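Side-chain contacts in transcarboxylase 5S subunit (Propionibacterium freudenreichii subsp. shermanii, PDB 1RQB), which transfers a carboxyl group from the biotin of the 1.3S subunit to pyruvate, forming oxaloacetate, as a cobalt-dependent part of the transcarboxylase complex: residues R104-L109 and E117-F122; R112-E117 and T452-P457; V268-E273 and L281-L286; K301-K306 and H472-T477. One frame throughout, in Å; residues are numbered along the deposited sequence.

Interaction 1 (R104-L109 and E117-F122)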
loop_
_atom_site.group_PDB
_atom_site.type_symbol
_atom_site.label_atom_id
_atom_site.label_comp_id
_atom_site.label_asym_id
_atom_site.label_seq_id
_atom_site.Cartn_x
_atom_site.Cartn_y
_atom_site.Cartn_z
ATOM N N ARG A 104 24.465 11.855 -7.751
ATOM C CA ARG A 104 24.626 11.052 -8.970
ATOM C C ARG A 104 26.058 11.093 -9.513
ATOM O O ARG A 104 26.312 11.524 -10.636
ATOM C CB ARG A 104 23.595 11.490 -10.024
ATOM C CG ARG A 104 23.512 10.539 -11.238
ATOM C CD ARG A 104 22.266 10.791 -12.091
ATOM N NE ARG A 104 22.213 12.111 -12.713
ATOM C CZ ARG A 104 22.479 12.334 -13.998
ATOM N NH1 ARG A 104 22.820 11.323 -14.789
ATOM N NH2 ARG A 104 22.385 13.556 -14.499
ATOM N N GLY A 105 26.993 10.620 -8.702
ATOM C CA GLY A 105 28.388 10.550 -9.114
ATOM C C GLY A 105 29.017 11.763 -9.780
ATOM O O GLY A 105 28.935 12.881 -9.271
ATOM N N GLN A 106 29.620 11.538 -10.943
ATOM C CA GLN A 106 30.342 12.590 -11.675
ATOM C C GLN A 106 29.390 13.696 -12.141
ATOM O O GLN A 106 29.834 14.800 -12.452
ATOM C CB GLN A 106 31.064 11.972 -12.877
ATOM C CG GLN A 106 32.239 12.800 -13.395
ATOM C CD GLN A 106 33.409 12.757 -12.427
ATOM O OE1 GLN A 106 33.632 11.746 -11.762
ATOM N NE2 GLN A 106 34.170 13.847 -12.352
ATOM N N ASN A 107 28.086 13.416 -12.196
ATOM C CA ASN A 107 27.095 14.418 -12.624
ATOM C C ASN A 107 26.655 15.276 -11.437
ATOM O O ASN A 107 25.954 16.273 -11.608
ATOM C CB ASN A 107 25.838 13.752 -13.190
ATOM C CG ASN A 107 26.049 13.191 -14.569
ATOM O OD1 ASN A 107 26.551 12.080 -14.730
ATOM N ND2 ASN A 107 25.673 13.960 -15.579
ATOM N N LEU A 108 27.067 14.868 -10.245
ATOM C CA LEU A 108 26.690 15.560 -9.005
ATOM C C LEU A 108 25.167 15.700 -8.992
ATOM O O LEU A 108 24.454 14.710 -9.147
ATOM C CB LEU A 108 27.392 16.922 -8.922
ATOM C CG LEU A 108 28.923 16.832 -8.869
ATOM C CD1 LEU A 108 29.536 18.231 -8.959
ATOM C CD2 LEU A 108 29.356 16.134 -7.579
ATOM N N LEU A 109 24.653 16.904 -8.804
ATOM C CA LEU A 109 23.194 17.087 -8.808
ATOM C C LEU A 109 22.813 17.829 -10.090
ATOM O O LEU A 109 21.675 18.266 -10.256
ATOM C CB LEU A 109 22.749 17.905 -7.590
ATOM C CG LEU A 109 23.065 17.291 -6.230
ATOM C CD1 LEU A 109 22.570 18.197 -5.113
ATOM C CD2 LEU A 109 22.411 15.908 -6.144
ATOM N N GLU A 117 37.690 18.327 -10.316
ATOM C CA GLU A 117 37.842 19.389 -9.310
ATOM C C GLU A 117 36.483 19.904 -8.831
ATOM O O GLU A 117 36.345 20.307 -7.677
ATOM C CB GLU A 117 38.646 20.571 -9.857
ATOM C CG GLU A 117 37.901 21.390 -10.892
ATOM C CD GLU A 117 38.756 22.472 -11.530
ATOM O OE1 GLU A 117 39.732 22.942 -10.899
ATOM O OE2 GLU A 117 38.430 22.862 -12.666
ATOM N N VAL A 118 35.490 19.941 -9.713
ATOM C CA VAL A 118 34.160 20.415 -9.299
ATOM C C VAL A 118 33.543 19.392 -8.341
ATOM O O VAL A 118 32.910 19.750 -7.349
ATOM C CB VAL A 118 33.222 20.598 -10.504
ATOM C CG1 VAL A 118 31.860 21.151 -10.032
ATOM C CG2 VAL A 118 33.853 21.548 -11.510
ATOM N N VAL A 119 33.735 18.112 -8.642
ATOM C CA VAL A 119 33.213 17.043 -7.778
ATOM C C VAL A 119 33.875 17.155 -6.403
ATOM O O VAL A 119 33.217 17.054 -5.370
ATOM C CB VAL A 119 33.501 15.650 -8.397
ATOM C CG1 VAL A 119 33.081 14.543 -7.442
ATOM C CG2 VAL A 119 32.767 15.508 -9.729
ATOM N N ASP A 120 35.188 17.393 -6.389
ATOM C CA ASP A 120 35.919 17.508 -5.119
ATOM C C ASP A 120 35.347 18.648 -4.274
ATOM O O ASP A 120 35.093 18.482 -3.082
ATOM C CB ASP A 120 37.413 17.776 -5.350
ATOM C CG ASP A 120 38.215 16.504 -5.563
ATOM O OD1 ASP A 120 38.054 15.562 -4.749
ATOM O OD2 ASP A 120 39.014 16.447 -6.533
ATOM N N ARG A 121 35.153 19.805 -4.896
ATOM C CA ARG A 121 34.647 20.978 -4.167
ATOM C C ARG A 121 33.213 20.780 -3.677
ATOM O O ARG A 121 32.874 21.224 -2.581
ATOM C CB ARG A 121 34.726 22.225 -5.035
ATOM C CG ARG A 121 36.169 22.678 -5.272
ATOM C CD ARG A 121 36.203 23.916 -6.123
ATOM N NE ARG A 121 37.551 24.459 -6.282
ATOM C CZ ARG A 121 38.133 25.288 -5.415
ATOM N NH1 ARG A 121 37.490 25.676 -4.320
ATOM N NH2 ARG A 121 39.353 25.750 -5.656
ATOM N N PHE A 122 32.367 20.133 -4.473
ATOM C CA PHE A 122 30.970 19.933 -4.058
ATOM C C PHE A 122 30.918 19.028 -2.825
ATOM O O PHE A 122 30.243 19.326 -1.842
ATOM C CB PHE A 122 30.149 19.285 -5.172
ATOM C CG PHE A 122 28.685 19.111 -4.815
ATOM C CD1 PHE A 122 27.757 20.091 -5.139
ATOM C CD2 PHE A 122 28.257 17.990 -4.097
ATOM C CE1 PHE A 122 26.404 19.973 -4.750
ATOM C CE2 PHE A 122 26.901 17.857 -3.697
ATOM C CZ PHE A 122 25.979 18.854 -4.027
#

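Interaction 2 (R112-E117 and T452-P457)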
loop_
_atom_site.group_PDB
_atom_site.type_symbol
_atom_site.label_atom_id
_atom_site.label_comp_id
_atom_site.label_asym_id
_atom_site.label_seq_id
_atom_site.Cartn_x
_atom_site.Cartn_y
_atom_site.Cartn_z
ATOM N N ARG A 112 25.253 17.337 -16.318
ATOM C CA ARG A 112 26.314 16.729 -17.135
ATOM C C ARG A 112 27.459 16.249 -16.243
ATOM O O ARG A 112 27.471 16.473 -15.034
ATOM C CB ARG A 112 26.908 17.751 -18.111
ATOM C CG ARG A 112 27.572 18.945 -17.402
ATOM C CD ARG A 112 28.229 19.909 -18.375
ATOM N NE ARG A 112 28.727 21.121 -17.721
ATOM C CZ ARG A 112 29.927 21.263 -17.164
ATOM N NH1 ARG A 112 30.795 20.261 -17.168
ATOM N NH2 ARG A 112 30.264 22.429 -16.619
ATOM N N HIS A 113 28.423 15.577 -16.859
ATOM C CA HIS A 113 29.607 15.149 -16.104
ATOM C C HIS A 113 30.463 16.395 -15.866
ATOM O O HIS A 113 30.570 17.249 -16.745
ATOM C CB HIS A 113 30.423 14.127 -16.902
ATOM C CG HIS A 113 29.787 12.777 -16.980
ATOM N ND1 HIS A 113 30.498 11.610 -16.800
ATOM C CD2 HIS A 113 28.504 12.403 -17.199
ATOM C CE1 HIS A 113 29.680 10.577 -16.898
ATOM N NE2 HIS A 113 28.464 11.031 -17.140
ATOM N N TYR A 114 31.038 16.509 -14.676
ATOM C CA TYR A 114 31.902 17.658 -14.369
ATOM C C TYR A 114 33.346 17.182 -14.199
ATOM O O TYR A 114 33.606 16.006 -13.947
ATOM C CB TYR A 114 31.467 18.345 -13.071
ATOM C CG TYR A 114 30.119 18.996 -13.173
ATOM C CD1 TYR A 114 28.954 18.267 -12.939
ATOM C CD2 TYR A 114 30.001 20.318 -13.586
ATOM C CE1 TYR A 114 27.705 18.842 -13.121
ATOM C CE2 TYR A 114 28.761 20.902 -13.780
ATOM C CZ TYR A 114 27.616 20.159 -13.548
ATOM O OH TYR A 114 26.387 20.716 -13.772
ATOM N N ASN A 115 34.272 18.124 -14.352
ATOM C CA ASN A 115 35.695 17.832 -14.135
ATOM C C ASN A 115 35.853 17.432 -12.667
ATOM O O ASN A 115 35.102 17.884 -11.804
ATOM C CB ASN A 115 36.542 19.073 -14.471
ATOM C CG ASN A 115 37.971 18.967 -13.969
ATOM O OD1 ASN A 115 38.247 19.257 -12.807
ATOM N ND2 ASN A 115 38.891 18.544 -14.840
ATOM N N ASP A 116 36.830 16.577 -12.396
ATOM C CA ASP A 116 37.089 16.052 -11.048
ATOM C C ASP A 116 37.169 17.147 -9.981
ATOM O O ASP A 116 36.754 16.922 -8.845
ATOM C CB ASP A 116 38.383 15.223 -11.031
ATOM C CG ASP A 116 38.209 13.835 -11.664
ATOM O OD1 ASP A 116 37.049 13.375 -11.813
ATOM O OD2 ASP A 116 39.235 13.191 -11.999
ATOM N N GLU A 117 37.690 18.327 -10.316
ATOM C CA GLU A 117 37.842 19.389 -9.310
ATOM C C GLU A 117 36.483 19.904 -8.831
ATOM O O GLU A 117 36.345 20.307 -7.677
ATOM C CB GLU A 117 38.646 20.571 -9.857
ATOM C CG GLU A 117 37.901 21.390 -10.892
ATOM C CD GLU A 117 38.756 22.472 -11.530
ATOM O OE1 GLU A 117 39.732 22.942 -10.899
ATOM O OE2 GLU A 117 38.430 22.862 -12.666
ATOM N N THR A 452 26.188 26.411 -7.336
ATOM C CA THR A 452 24.810 26.554 -7.824
ATOM C C THR A 452 24.837 26.964 -9.298
ATOM O O THR A 452 24.061 26.462 -10.111
ATOM C CB THR A 452 24.019 27.594 -7.003
ATOM O OG1 THR A 452 23.850 27.103 -5.671
ATOM C CG2 THR A 452 22.634 27.838 -7.613
ATOM N N TYR A 453 25.744 27.869 -9.644
ATOM C CA TYR A 453 25.855 28.334 -11.033
ATOM C C TYR A 453 26.364 27.207 -11.935
ATOM O O TYR A 453 25.882 27.028 -13.053
ATOM C CB TYR A 453 26.809 29.526 -11.128
ATOM C CG TYR A 453 27.038 29.973 -12.542
ATOM C CD1 TYR A 453 26.036 30.628 -13.255
ATOM C CD2 TYR A 453 28.240 29.684 -13.199
ATOM C CE1 TYR A 453 26.218 30.982 -14.599
ATOM C CE2 TYR A 453 28.434 30.036 -14.541
ATOM C CZ TYR A 453 27.417 30.681 -15.230
ATOM O OH TYR A 453 27.590 31.013 -16.554
ATOM N N ALA A 454 27.337 26.438 -11.461
ATOM C CA ALA A 454 27.890 25.347 -12.278
ATOM C C ALA A 454 26.843 24.255 -12.513
ATOM O O ALA A 454 26.783 23.659 -13.589
ATOM C CB ALA A 454 29.123 24.748 -11.580
ATOM N N LEU A 455 26.012 24.002 -11.506
ATOM C CA LEU A 455 25.003 22.934 -11.587
ATOM C C LEU A 455 23.765 23.365 -12.376
ATOM O O LEU A 455 23.186 22.559 -13.102
ATOM C CB LEU A 455 24.585 22.505 -10.176
ATOM C CG LEU A 455 25.674 21.839 -9.335
ATOM C CD1 LEU A 455 25.200 21.661 -7.896
ATOM C CD2 LEU A 455 26.023 20.505 -9.948
ATOM N N PHE A 456 23.351 24.623 -12.233
ATOM C CA PHE A 456 22.134 25.108 -12.901
ATOM C C PHE A 456 22.372 26.505 -13.479
ATOM O O PHE A 456 21.807 27.493 -13.013
ATOM C CB PHE A 456 20.970 25.126 -11.890
ATOM C CG PHE A 456 20.653 23.766 -11.319
ATOM C CD1 PHE A 456 21.224 23.344 -10.121
ATOM C CD2 PHE A 456 19.856 22.872 -12.033
ATOM C CE1 PHE A 456 21.013 22.055 -9.645
ATOM C CE2 PHE A 456 19.638 21.576 -11.564
ATOM C CZ PHE A 456 20.219 21.168 -10.371
ATOM N N PRO A 457 23.193 26.596 -14.530
ATOM C CA PRO A 457 23.533 27.865 -15.192
ATOM C C PRO A 457 22.359 28.760 -15.599
ATOM O O PRO A 457 22.452 29.983 -15.518
ATOM C CB PRO A 457 24.311 27.428 -16.434
ATOM C CG PRO A 457 24.778 26.050 -16.123
ATOM C CD PRO A 457 23.683 25.443 -15.306
HETATM O O HOH W 1 27.864 24.260 -16.097
#

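Interaction 3 (V268-E273 and L281-L286)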
loop_
_atom_site.group_PDB
_atom_site.type_symbol
_atom_site.label_atom_id
_atom_site.label_comp_id
_atom_site.label_asym_id
_atom_site.label_seq_id
_atom_site.Cartn_x
_atom_site.Cartn_y
_atom_site.Cartn_z
ATOM N N VAL A 268 6.592 -1.159 8.586
ATOM C CA VAL A 268 7.795 -2.002 8.547
ATOM C C VAL A 268 8.252 -2.316 9.972
ATOM O O VAL A 268 8.657 -3.439 10.271
ATOM C CB VAL A 268 8.926 -1.324 7.737
ATOM C CG1 VAL A 268 10.242 -2.062 7.924
ATOM C CG2 VAL A 268 8.553 -1.335 6.266
ATOM N N ALA A 269 8.155 -1.346 10.879
ATOM C CA ALA A 269 8.586 -1.624 12.257
ATOM C C ALA A 269 7.624 -2.602 12.937
ATOM O O ALA A 269 8.057 -3.543 13.602
ATOM C CB ALA A 269 8.667 -0.321 13.075
ATOM N N GLU A 270 6.319 -2.390 12.770
ATOM C CA GLU A 270 5.323 -3.243 13.438
ATOM C C GLU A 270 5.296 -4.676 12.902
ATOM O O GLU A 270 5.061 -5.616 13.660
ATOM C CB GLU A 270 3.921 -2.643 13.296
ATOM C CG GLU A 270 3.750 -1.306 13.979
ATOM C CD GLU A 270 3.271 -1.420 15.421
ATOM O OE1 GLU A 270 3.322 -2.528 16.010
ATOM O OE2 GLU A 270 2.843 -0.384 15.968
HETATM N N MSE A 271 5.544 -4.865 11.616
HETATM C CA MSE A 271 5.446 -6.204 11.017
HETATM C C MSE A 271 6.498 -7.170 11.571
HETATM O O MSE A 271 6.357 -8.379 11.404
HETATM C CB MSE A 271 5.619 -6.134 9.501
HETATM C CG MSE A 271 7.043 -5.839 9.047
HETATM SE SE MSE A 271 7.263 -5.753 7.080
HETATM C CE MSE A 271 9.190 -5.955 6.940
ATOM N N LEU A 272 7.544 -6.678 12.229
ATOM C CA LEU A 272 8.610 -7.573 12.705
ATOM C C LEU A 272 8.321 -8.206 14.069
ATOM O O LEU A 272 9.063 -9.088 14.499
ATOM C CB LEU A 272 9.937 -6.804 12.797
ATOM C CG LEU A 272 10.468 -6.226 11.486
ATOM C CD1 LEU A 272 11.774 -5.458 11.748
ATOM C CD2 LEU A 272 10.698 -7.360 10.499
ATOM N N GLU A 273 7.252 -7.796 14.750
ATOM C CA GLU A 273 6.978 -8.304 16.103
ATOM C C GLU A 273 6.878 -9.830 16.141
ATOM O O GLU A 273 6.090 -10.439 15.418
ATOM C CB GLU A 273 5.698 -7.676 16.672
ATOM C CG GLU A 273 5.359 -8.162 18.080
ATOM C CD GLU A 273 4.211 -7.389 18.723
ATOM O OE1 GLU A 273 3.324 -6.906 17.986
ATOM O OE2 GLU A 273 4.193 -7.281 19.972
ATOM N N LEU A 281 13.138 2.016 16.739
ATOM C CA LEU A 281 12.364 3.250 16.540
ATOM C C LEU A 281 11.420 3.467 17.725
ATOM O O LEU A 281 10.896 2.513 18.300
ATOM C CB LEU A 281 11.557 3.188 15.237
ATOM C CG LEU A 281 12.397 3.034 13.963
ATOM C CD1 LEU A 281 11.501 3.185 12.761
ATOM C CD2 LEU A 281 13.512 4.078 13.936
ATOM N N ASP A 282 11.230 4.735 18.084
ATOM C CA ASP A 282 10.345 5.165 19.178
ATOM C C ASP A 282 8.967 5.431 18.569
ATOM O O ASP A 282 8.786 6.408 17.844
ATOM C CB ASP A 282 10.915 6.454 19.789
ATOM C CG ASP A 282 10.115 6.959 20.977
ATOM O OD1 ASP A 282 8.872 6.980 20.906
ATOM O OD2 ASP A 282 10.745 7.363 21.976
ATOM N N TYR A 283 7.998 4.556 18.850
ATOM C CA TYR A 283 6.651 4.660 18.267
ATOM C C TYR A 283 5.956 5.985 18.591
ATOM O O TYR A 283 5.202 6.504 17.769
ATOM C CB TYR A 283 5.780 3.483 18.716
ATOM C CG TYR A 283 6.138 2.191 18.019
ATOM C CD1 TYR A 283 6.790 1.167 18.698
ATOM C CD2 TYR A 283 5.833 1.998 16.672
ATOM C CE1 TYR A 283 7.129 -0.023 18.052
ATOM C CE2 TYR A 283 6.169 0.812 16.018
ATOM C CZ TYR A 283 6.815 -0.192 16.714
ATOM O OH TYR A 283 7.144 -1.369 16.080
ATOM N N ASP A 284 6.178 6.530 19.780
ATOM C CA ASP A 284 5.534 7.805 20.126
ATOM C C ASP A 284 6.073 8.921 19.228
ATOM O O ASP A 284 5.320 9.790 18.793
ATOM C CB ASP A 284 5.791 8.194 21.577
ATOM C CG ASP A 284 5.048 9.464 21.965
ATOM O OD1 ASP A 284 5.435 10.113 22.961
ATOM O OD2 ASP A 284 4.062 9.810 21.265
ATOM N N ARG A 285 7.378 8.907 18.955
ATOM C CA ARG A 285 7.958 9.935 18.081
ATOM C C ARG A 285 7.408 9.751 16.665
ATOM O O ARG A 285 7.073 10.721 15.988
ATOM C CB ARG A 285 9.492 9.846 18.044
ATOM C CG ARG A 285 10.206 10.216 19.345
ATOM C CD ARG A 285 9.999 11.688 19.737
ATOM N NE ARG A 285 10.788 11.990 20.927
ATOM C CZ ARG A 285 11.155 13.207 21.316
ATOM N NH1 ARG A 285 10.809 14.280 20.619
ATOM N NH2 ARG A 285 11.904 13.347 22.402
ATOM N N LEU A 286 7.309 8.500 16.228
ATOM C CA LEU A 286 6.793 8.215 14.881
ATOM C C LEU A 286 5.362 8.743 14.746
ATOM O O LEU A 286 4.980 9.283 13.709
ATOM C CB LEU A 286 6.815 6.703 14.602
ATOM C CG LEU A 286 8.185 6.019 14.578
ATOM C CD1 LEU A 286 8.029 4.553 14.171
ATOM C CD2 LEU A 286 9.089 6.732 13.582
HETATM O O HOH W 2 5.896 -3.805 17.331
#

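Interaction 4 (K301-K306 and H472-T477)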
loop_
_atom_site.group_PDB
_atom_site.type_symbol
_atom_site.label_atom_id
_atom_site.label_comp_id
_atom_site.label_asym_id
_atom_site.label_seq_id
_atom_site.Cartn_x
_atom_site.Cartn_y
_atom_site.Cartn_z
ATOM N N LYS A 301 -2.063 18.879 -2.796
ATOM C CA LYS A 301 -2.919 18.064 -3.668
ATOM C C LYS A 301 -2.703 18.353 -5.156
ATOM O O LYS A 301 -2.831 17.448 -5.978
ATOM C CB LYS A 301 -4.396 18.266 -3.331
ATOM C CG LYS A 301 -4.918 19.665 -3.583
ATOM C CD LYS A 301 -6.412 19.726 -3.302
ATOM C CE LYS A 301 -7.166 18.718 -4.165
ATOM N NZ LYS A 301 -8.641 18.740 -3.927
ATOM N N LYS A 302 -2.390 19.593 -5.526
ATOM C CA LYS A 302 -2.213 19.920 -6.950
ATOM C C LYS A 302 -0.997 19.206 -7.545
ATOM O O LYS A 302 -0.825 19.197 -8.763
ATOM C CB LYS A 302 -2.032 21.437 -7.159
ATOM C CG LYS A 302 -3.205 22.334 -6.745
ATOM C CD LYS A 302 -4.481 22.029 -7.539
ATOM C CE LYS A 302 -5.602 23.008 -7.166
ATOM N NZ LYS A 302 -6.803 22.827 -8.032
ATOM N N PHE A 303 -0.134 18.618 -6.719
ATOM C CA PHE A 303 1.065 17.964 -7.265
ATOM C C PHE A 303 1.029 16.445 -7.067
ATOM O O PHE A 303 2.007 15.765 -7.376
ATOM C CB PHE A 303 2.338 18.507 -6.589
ATOM C CG PHE A 303 2.506 19.996 -6.705
ATOM C CD1 PHE A 303 2.064 20.840 -5.692
ATOM C CD2 PHE A 303 3.090 20.552 -7.837
ATOM C CE1 PHE A 303 2.201 22.225 -5.803
ATOM C CE2 PHE A 303 3.234 21.938 -7.968
ATOM C CZ PHE A 303 2.790 22.777 -6.953
ATOM N N GLU A 304 -0.082 15.894 -6.584
ATOM C CA GLU A 304 -0.175 14.450 -6.319
ATOM C C GLU A 304 -0.391 13.637 -7.598
ATOM O O GLU A 304 -0.860 14.153 -8.611
ATOM C CB GLU A 304 -1.343 14.156 -5.374
ATOM C CG GLU A 304 -1.241 14.748 -3.986
ATOM C CD GLU A 304 -0.541 13.822 -2.998
ATOM O OE1 GLU A 304 -0.483 12.598 -3.252
ATOM O OE2 GLU A 304 -0.065 14.317 -1.955
ATOM N N SER A 305 -0.055 12.343 -7.513
ATOM C CA SER A 305 -0.231 11.375 -8.607
ATOM C C SER A 305 -1.554 10.640 -8.388
ATOM O O SER A 305 -2.095 10.650 -7.284
ATOM C CB SER A 305 0.910 10.358 -8.625
ATOM O OG SER A 305 2.101 10.947 -9.110
ATOM N N LYS A 306 -2.050 9.955 -9.416
ATOM C CA LYS A 306 -3.361 9.297 -9.308
ATOM C C LYS A 306 -3.296 7.766 -9.325
ATOM O O LYS A 306 -4.340 7.121 -9.393
ATOM C CB LYS A 306 -4.258 9.792 -10.445
ATOM C CG LYS A 306 -4.533 11.293 -10.376
ATOM C CD LYS A 306 -5.326 11.798 -11.572
ATOM C CE LYS A 306 -4.528 11.677 -12.859
ATOM N NZ LYS A 306 -3.322 12.562 -12.837
ATOM N N HIS A 472 9.703 30.659 -0.605
ATOM C CA HIS A 472 8.242 30.710 -0.744
ATOM C C HIS A 472 7.706 29.280 -0.831
ATOM O O HIS A 472 8.465 28.311 -0.824
ATOM C CB HIS A 472 7.861 31.489 -1.999
ATOM C CG HIS A 472 8.495 32.843 -2.085
ATOM N ND1 HIS A 472 8.532 33.717 -1.020
ATOM C CD2 HIS A 472 9.085 33.484 -3.119
ATOM C CE1 HIS A 472 9.118 34.841 -1.397
ATOM N NE2 HIS A 472 9.463 34.726 -2.666
ATOM N N SER A 473 6.388 29.166 -0.885
ATOM C CA SER A 473 5.738 27.853 -0.995
ATOM C C SER A 473 4.801 27.882 -2.203
ATOM O O SER A 473 4.226 28.918 -2.531
ATOM C CB SER A 473 4.940 27.548 0.275
ATOM O OG SER A 473 4.239 26.329 0.132
ATOM N N VAL A 474 4.672 26.755 -2.890
ATOM C CA VAL A 474 3.766 26.703 -4.046
ATOM C C VAL A 474 2.551 25.849 -3.678
ATOM O O VAL A 474 1.736 25.503 -4.530
ATOM C CB VAL A 474 4.464 26.109 -5.280
ATOM C CG1 VAL A 474 5.547 27.058 -5.755
ATOM C CG2 VAL A 474 5.068 24.739 -4.944
ATOM N N ALA A 475 2.461 25.501 -2.399
ATOM C CA ALA A 475 1.351 24.682 -1.891
ATOM C C ALA A 475 0.142 25.588 -1.651
ATOM O O ALA A 475 0.279 26.805 -1.530
ATOM C CB ALA A 475 1.757 24.009 -0.575
ATOM N N LEU A 476 -1.035 24.990 -1.582
ATOM C CA LEU A 476 -2.253 25.765 -1.309
ATOM C C LEU A 476 -2.158 26.309 0.117
ATOM O O LEU A 476 -1.529 25.697 0.980
ATOM C CB LEU A 476 -3.483 24.857 -1.422
ATOM C CG LEU A 476 -3.657 24.168 -2.779
ATOM C CD1 LEU A 476 -4.768 23.135 -2.693
ATOM C CD2 LEU A 476 -3.984 25.212 -3.844
ATOM N N THR A 477 -2.738 27.476 0.364
ATOM C CA THR A 477 -2.741 28.015 1.732
ATOM C C THR A 477 -3.966 27.429 2.436
ATOM O O THR A 477 -4.840 26.855 1.789
ATOM C CB THR A 477 -2.879 29.549 1.750
ATOM O OG1 THR A 477 -4.127 29.917 1.148
ATOM C CG2 THR A 477 -1.725 30.201 0.999
#

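Interaction 1 (R104-L109 and E117-F122)
The amide nitrogen of Q106 is gripped by two acceptors, the carbonyl oxygen of Y114 and OD1 of D116, and the same NE2 lies 3.4 Å from V119 CG2. Although the CB of Q106 points away from the helix, a bend at chi2 (71°) folds the amide back toward V119, whose side chain it crosses at about a right angle. On the loop side L108 has the largest share of the contact. Its CD1 meets V118 CG1 at 3.9 Å and its CD2 reaches the backbone of the helix, 4.0 Å from V119 CA, while both methyls lie against the CB of F122. L109 approaches the far end of the F122 ring, CD1 to CZ 3.6 Å. The geometry of the loop fits a classic beta bulge, N107 and L108 both facing R104, with R104 N bonded to L108 O (3.2 Å). The loop follows a strand of the TIM barrel, and L109 lies about 8 Å, side chain to side chain, from the substrate-binding residues R33 and A70. Around this buried core, V119 packs on H148 and A149 of helix 144-155, and F122 is wedged among L103 of strand 99-103 and L451 and L455 of helix 447-455.

Interaction 2 (R112-E117 and T452-P457)
Y114 donates its hydroxyl hydrogen to the carbonyl of A454, OH to O 3.0 Å, and this is the direct hydrogen bond of the contact. The hydroxyl oxygen comes in at a C=O...O angle of 123°, tilted 35° from the carbonyl plane. A water gives the same A454 O a second donor at 2.8 Å, and R112 NH2 donates to that water, so one carbonyl in the last turn of helix 447-455 is served twice from residues 112-117. The charge of R112 is met by a salt bridge from NH2 to E429. Within that segment, Y114 CE2 sits 3.5 Å above the R112 guanidinium plane, over its centre. The apolar part is small. L455 crosses the tyrosine at about a right angle, its CD2 4.0 Å from Y114 CZ, and A454 CB lies near CE2. A phenylalanine in place of Y114 would probably leave A454 O without the hydroxyl donor, with the water as its donor from this side. The contact joins the loop just before helix 116-128 to the end of helix 447-455, with Q433 of helix 430-437 against R112 and A454, and Y72 of helix 71-77 against L455.

Interaction 3 (V268-E273 and L281-L286)
Y283 carries its CG anti to the carbonyl carbon (chi1 -75°), which sends the ring toward A269 and E270, and a bend in E270 at chi2 (-91°) brings the glutamate's carboxylate alongside the CE2 side of that ring. In this TIM-barrel fold, helix 265-271 leads through strand 277-278, which pairs with strand 23-29, to the first turn of helix 283-296. The carboxylate and ring planes are 35° apart and the approach is oblique; OE2 of E270 comes to 3.5 Å from Y283 CE2, and E270 CG is 3.8 Å from the same carbon. A269 supports the end of the ring, its CB 3.5 Å from Y283 OH and 4.0 Å from CE2. A water ties the polar ends together, donating to E270 OE1 and hydrogen-bonded to Y283 OH at 3.0 Å. That OE1 has a stronger partner in K202 of the second subunit, which also forms a salt bridge with E273, while F314 of that subunit packs on E270. E270 thus touches Y283 of its own chain and K202 and F314 of the second subunit, and K202 would probably stabilise its negative charge. The helix bearing Y283 is N-capped by D282, whose OD1 accepts from R285 N at 3.1 Å, the nitrogen lying above the carboxylate plane.

Interaction 4 (K301-K306 and H472-T477)
F303 sets the end of its ring against V474, with CZ 3.6 Å from CG2 of the valine. The two side chains cross at about a right angle, and the backbone carbonyl of V474 lies at the edge of the ring, in its plane, with O 3.5 Å from F303 CE1. Beside this pair, L476 packs on the aliphatic stems of two lysines: its CD1 is 3.6 Å from K301 CG and 3.8 Å from K301 CD, and its CD2 is 4.2 Å from K302 CG. A bend at chi3 (-58°) turns the end of K301 away from its otherwise extended stem, and its NZ forms a salt bridge with E484. The facing loop is shaped by an ST turn, S473 OG accepting from A475 N at 3.2 Å. An alanine at F303 is likely to open a gap beside V474 and leave CG2 without its contact with the ring's CZ end. The contact ties the chain following helix 283-296 to the loop before helix 478-484. Between the two segments, without a hydrogen bond, adhesion rests on apolar surface and a ring edge turned to a carbonyl oxygen, probably a mild electrostatic attraction; L476 is backbone-bonded to neighbouring K299, and K302 pairs only weakly, at long range, with E484.

Interactions 1 and 2 form one region: their centres are 7 Å apart, both use helix 116-128, and they share E117. Together they connect a loop after barrel strand 99-103 with helix 447-455, far along the chain. Interaction 3 lies on the opposite side of the chain's centre, its centre 36 Å from that of interaction 1 and 41 Å from that of interaction 2, beside the second subunit. It is nested within the long loop closed by interaction 2. Interaction 4, about 30 Å from the others between centres, alternates with interaction 2 in segment order. Interactions 2 and 4 therefore hold the C-terminal helical region to the barrel at two separate places, whereas interactions 1 and 3 are local to the barrel.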